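Local coordinates for protein putative transcriptional regulator, sugar-binding family (Arthrobacter aurescens, PDB 3NZE) that probably acts as a DNA-binding transcriptional regulator of the SorC family, its activity likely governed by a sugar bound to this domain, at residues A154-D162 with L183-V192. Sequence-based numbering, arbitrary orientation.
Sequences AIFGVGSVD and LAADDVVGDV
Phe156 meets Val192 with one face of its ring: CB lies 4.1 Å from Val192 CG1, CG comes closer to that methyl, CD1 of Phe156 is nearest at 3.6 Å to Val192 CG1, and CE1 passes on to Val192 CG2. The ring gets there because its CG sits between the backbone N and the carbonyl carbon (chi1 52°). Val192 CG1 makes a CH-pi contact over the face, displaced toward the rim, while the Phe156 side chain also touches Arg226 and Cys228 of strand 225-230. An alanine here would probably leave Val192 CG1 without the ring face it packs on and open a gap beside that methyl. Strand 153-160, parallel to 59-62 and 225-230, resumes at Gly159 after an interruption and pairs antiparallel with 188-192, which turns back into 195-198. Gly159 and Asp191 form the hydrogen-bonded pair, Gly159 N to Asp191 O at 2.9 Å and Asp191 N to Gly159 O at 3.2 Å. Asp191 OD1, hydrogen-bonded to Tyr170 OH, lies 3.3 Å from Gly159 CA, where a CB would clash with it; OD2 accepts from Thr194 N. Val161 N gives an almost straight bond (178°) to Val189 O, reaching it from above the carbonyl plane. Val161 CG2 packs 4.3 Å from Val188 CG1 and 4.4 Å from Leu183 CD2 on helix 177-185, which ends in a Schellman motif with Asp187 at positive phi.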
loop_
_atom_site.group_PDB
_atom_site.type_symbol
_atom_site.label_atom_id
_atom_site.label_comp_id
_atom_site.label_asym_id
_atom_site.label_seq_id
_atom_site.Cartn_x
_atom_site.Cartn_y
_atom_site.Cartn_z
ATOM N N ALA A 154 8.693 3.602 1.742
ATOM C CA ALA A 154 7.688 2.822 1.011
ATOM C C ALA A 154 6.345 3.466 1.278
ATOM O O ALA A 154 6.074 3.869 2.399
ATOM C CB ALA A 154 7.669 1.373 1.488
ATOM N N ILE A 155 5.507 3.575 0.252
ATOM C CA ILE A 155 4.186 4.169 0.425
ATOM C C ILE A 155 3.165 3.219 -0.139
ATOM O O ILE A 155 3.303 2.776 -1.279
ATOM C CB ILE A 155 4.056 5.510 -0.325
ATOM C CG1 ILE A 155 5.245 6.420 -0.007
ATOM C CG2 ILE A 155 2.736 6.196 0.042
ATOM C CD1 ILE A 155 5.327 7.678 -0.874
ATOM N N PHE A 156 2.133 2.914 0.639
ATOM C CA PHE A 156 1.183 1.881 0.238
ATOM C C PHE A 156 -0.166 1.988 0.921
ATOM O O PHE A 156 -0.278 2.500 2.037
ATOM C CB PHE A 156 1.749 0.479 0.493
ATOM C CG PHE A 156 2.263 0.264 1.903
ATOM C CD1 PHE A 156 1.412 -0.153 2.920
ATOM C CD2 PHE A 156 3.600 0.470 2.191
ATOM C CE1 PHE A 156 1.893 -0.366 4.213
ATOM C CE2 PHE A 156 4.094 0.256 3.484
ATOM C CZ PHE A 156 3.236 -0.164 4.492
ATOM N N GLY A 157 -1.184 1.462 0.247
ATOM C CA GLY A 157 -2.473 1.230 0.866
ATOM C C GLY A 157 -2.564 -0.217 1.336
ATOM O O GLY A 157 -1.570 -0.947 1.356
ATOM N N VAL A 158 -3.763 -0.637 1.724
ATOM C CA VAL A 158 -3.960 -1.986 2.246
ATOM C C VAL A 158 -5.192 -2.610 1.606
ATOM O O VAL A 158 -6.268 -2.002 1.598
ATOM C CB VAL A 158 -4.162 -1.967 3.779
ATOM C CG1 VAL A 158 -4.340 -3.386 4.323
ATOM C CG2 VAL A 158 -2.976 -1.300 4.465
ATOM N N GLY A 159 -5.031 -3.816 1.065
ATOM C CA GLY A 159 -6.165 -4.583 0.587
ATOM C C GLY A 159 -6.795 -5.306 1.760
ATOM O O GLY A 159 -6.121 -5.593 2.753
ATOM N N SER A 160 -8.085 -5.604 1.657
ATOM C CA SER A 160 -8.800 -6.229 2.761
ATOM C C SER A 160 -9.756 -7.297 2.249
ATOM O O SER A 160 -10.475 -7.084 1.272
ATOM C CB SER A 160 -9.568 -5.178 3.566
ATOM O OG SER A 160 -9.972 -5.691 4.827
ATOM N N VAL A 161 -9.735 -8.450 2.905
ATOM C CA VAL A 161 -10.671 -9.523 2.612
ATOM C C VAL A 161 -11.768 -9.455 3.666
ATOM O O VAL A 161 -11.484 -9.519 4.862
ATOM C CB VAL A 161 -9.983 -10.900 2.683
ATOM C CG1 VAL A 161 -10.910 -11.986 2.156
ATOM C CG2 VAL A 161 -8.672 -10.885 1.905
ATOM N N ASP A 162 -13.015 -9.313 3.231
ATOM C CA ASP A 162 -14.120 -9.179 4.177
ATOM C C ASP A 162 -14.729 -10.539 4.505
ATOM O O ASP A 162 -14.716 -11.450 3.678
ATOM C CB ASP A 162 -15.190 -8.228 3.630
ATOM C CG ASP A 162 -15.927 -7.475 4.736
ATOM O OD1 ASP A 162 -16.793 -8.082 5.408
ATOM O OD2 ASP A 162 -15.641 -6.271 4.929
ATOM N N LEU A 183 -7.578 -17.903 -0.187
ATOM C CA LEU A 183 -7.420 -16.909 0.831
ATOM C C LEU A 183 -8.115 -17.295 2.141
ATOM O O LEU A 183 -7.519 -17.295 3.154
ATOM C CB LEU A 183 -7.923 -15.572 0.314
ATOM C CG LEU A 183 -6.964 -14.547 -0.303
ATOM C CD1 LEU A 183 -5.848 -15.209 -0.908
ATOM C CD2 LEU A 183 -7.658 -13.735 -1.281
ATOM N N ALA A 184 -9.386 -17.608 2.104
ATOM C CA ALA A 184 -10.104 -18.064 3.287
ATOM C C ALA A 184 -9.426 -19.298 3.901
ATOM O O ALA A 184 -9.317 -19.417 5.120
ATOM C CB ALA A 184 -11.558 -18.365 2.935
ATOM N N ALA A 185 -8.967 -20.202 3.040
ATOM C CA ALA A 185 -8.308 -21.435 3.468
ATOM C C ALA A 185 -7.104 -21.160 4.365
ATOM O O ALA A 185 -6.791 -21.948 5.254
ATOM C CB ALA A 185 -7.884 -22.255 2.253
ATOM N N ASP A 186 -6.437 -20.034 4.133
ATOM C CA ASP A 186 -5.219 -19.700 4.866
ATOM C C ASP A 186 -5.409 -18.561 5.875
ATOM O O ASP A 186 -4.430 -17.972 6.330
ATOM C CB ASP A 186 -4.102 -19.334 3.883
ATOM C CG ASP A 186 -3.704 -20.493 2.988
ATOM O OD1 ASP A 186 -3.401 -20.255 1.800
ATOM O OD2 ASP A 186 -3.694 -21.643 3.471
ATOM N N ASP A 187 -6.661 -18.273 6.233
ATOM C CA ASP A 187 -7.008 -17.153 7.117
ATOM C C ASP A 187 -6.390 -15.828 6.663
ATOM O O ASP A 187 -5.953 -15.025 7.490
ATOM C CB ASP A 187 -6.622 -17.427 8.579
ATOM C CG ASP A 187 -7.232 -16.405 9.551
ATOM O OD1 ASP A 187 -8.383 -16.631 9.983
ATOM O OD2 ASP A 187 -6.577 -15.381 9.881
ATOM N N VAL A 188 -6.352 -15.600 5.353
ATOM C CA VAL A 188 -5.811 -14.346 4.828
ATOM C C VAL A 188 -6.807 -13.211 5.068
ATOM O O VAL A 188 -8.008 -13.387 4.862
ATOM C CB VAL A 188 -5.485 -14.470 3.332
ATOM C CG1 VAL A 188 -5.113 -13.101 2.739
ATOM C CG2 VAL A 188 -4.366 -15.483 3.126
ATOM N N VAL A 189 -6.319 -12.056 5.522
ATOM C CA VAL A 189 -7.211 -10.929 5.808
ATOM C C VAL A 189 -6.965 -9.717 4.908
ATOM O O VAL A 189 -7.778 -8.796 4.873
ATOM C CB VAL A 189 -7.162 -10.485 7.296
ATOM C CG1 VAL A 189 -7.594 -11.635 8.193
ATOM C CG2 VAL A 189 -5.779 -10.021 7.678
ATOM N N GLY A 190 -5.856 -9.716 4.177
ATOM C CA GLY A 190 -5.505 -8.550 3.390
ATOM C C GLY A 190 -4.140 -8.633 2.741
ATOM O O GLY A 190 -3.481 -9.677 2.770
ATOM N N ASP A 191 -3.705 -7.524 2.150
ATOM C CA ASP A 191 -2.432 -7.503 1.451
ATOM C C ASP A 191 -1.819 -6.124 1.468
ATOM O O ASP A 191 -2.511 -5.118 1.615
ATOM C CB ASP A 191 -2.579 -7.965 -0.017
ATOM C CG ASP A 191 -3.059 -6.843 -0.956
ATOM O OD1 ASP A 191 -4.287 -6.685 -1.113
ATOM O OD2 ASP A 191 -2.214 -6.116 -1.538
ATOM N N VAL A 192 -0.502 -6.096 1.331
ATOM C CA VAL A 192 0.186 -4.878 0.958
ATOM C C VAL A 192 0.990 -5.201 -0.282
ATOM O O VAL A 192 1.738 -6.186 -0.306
ATOM C CB VAL A 192 1.118 -4.405 2.070
ATOM C CG1 VAL A 192 2.136 -3.424 1.510
ATOM C CG2 VAL A 192 0.294 -3.762 3.178
#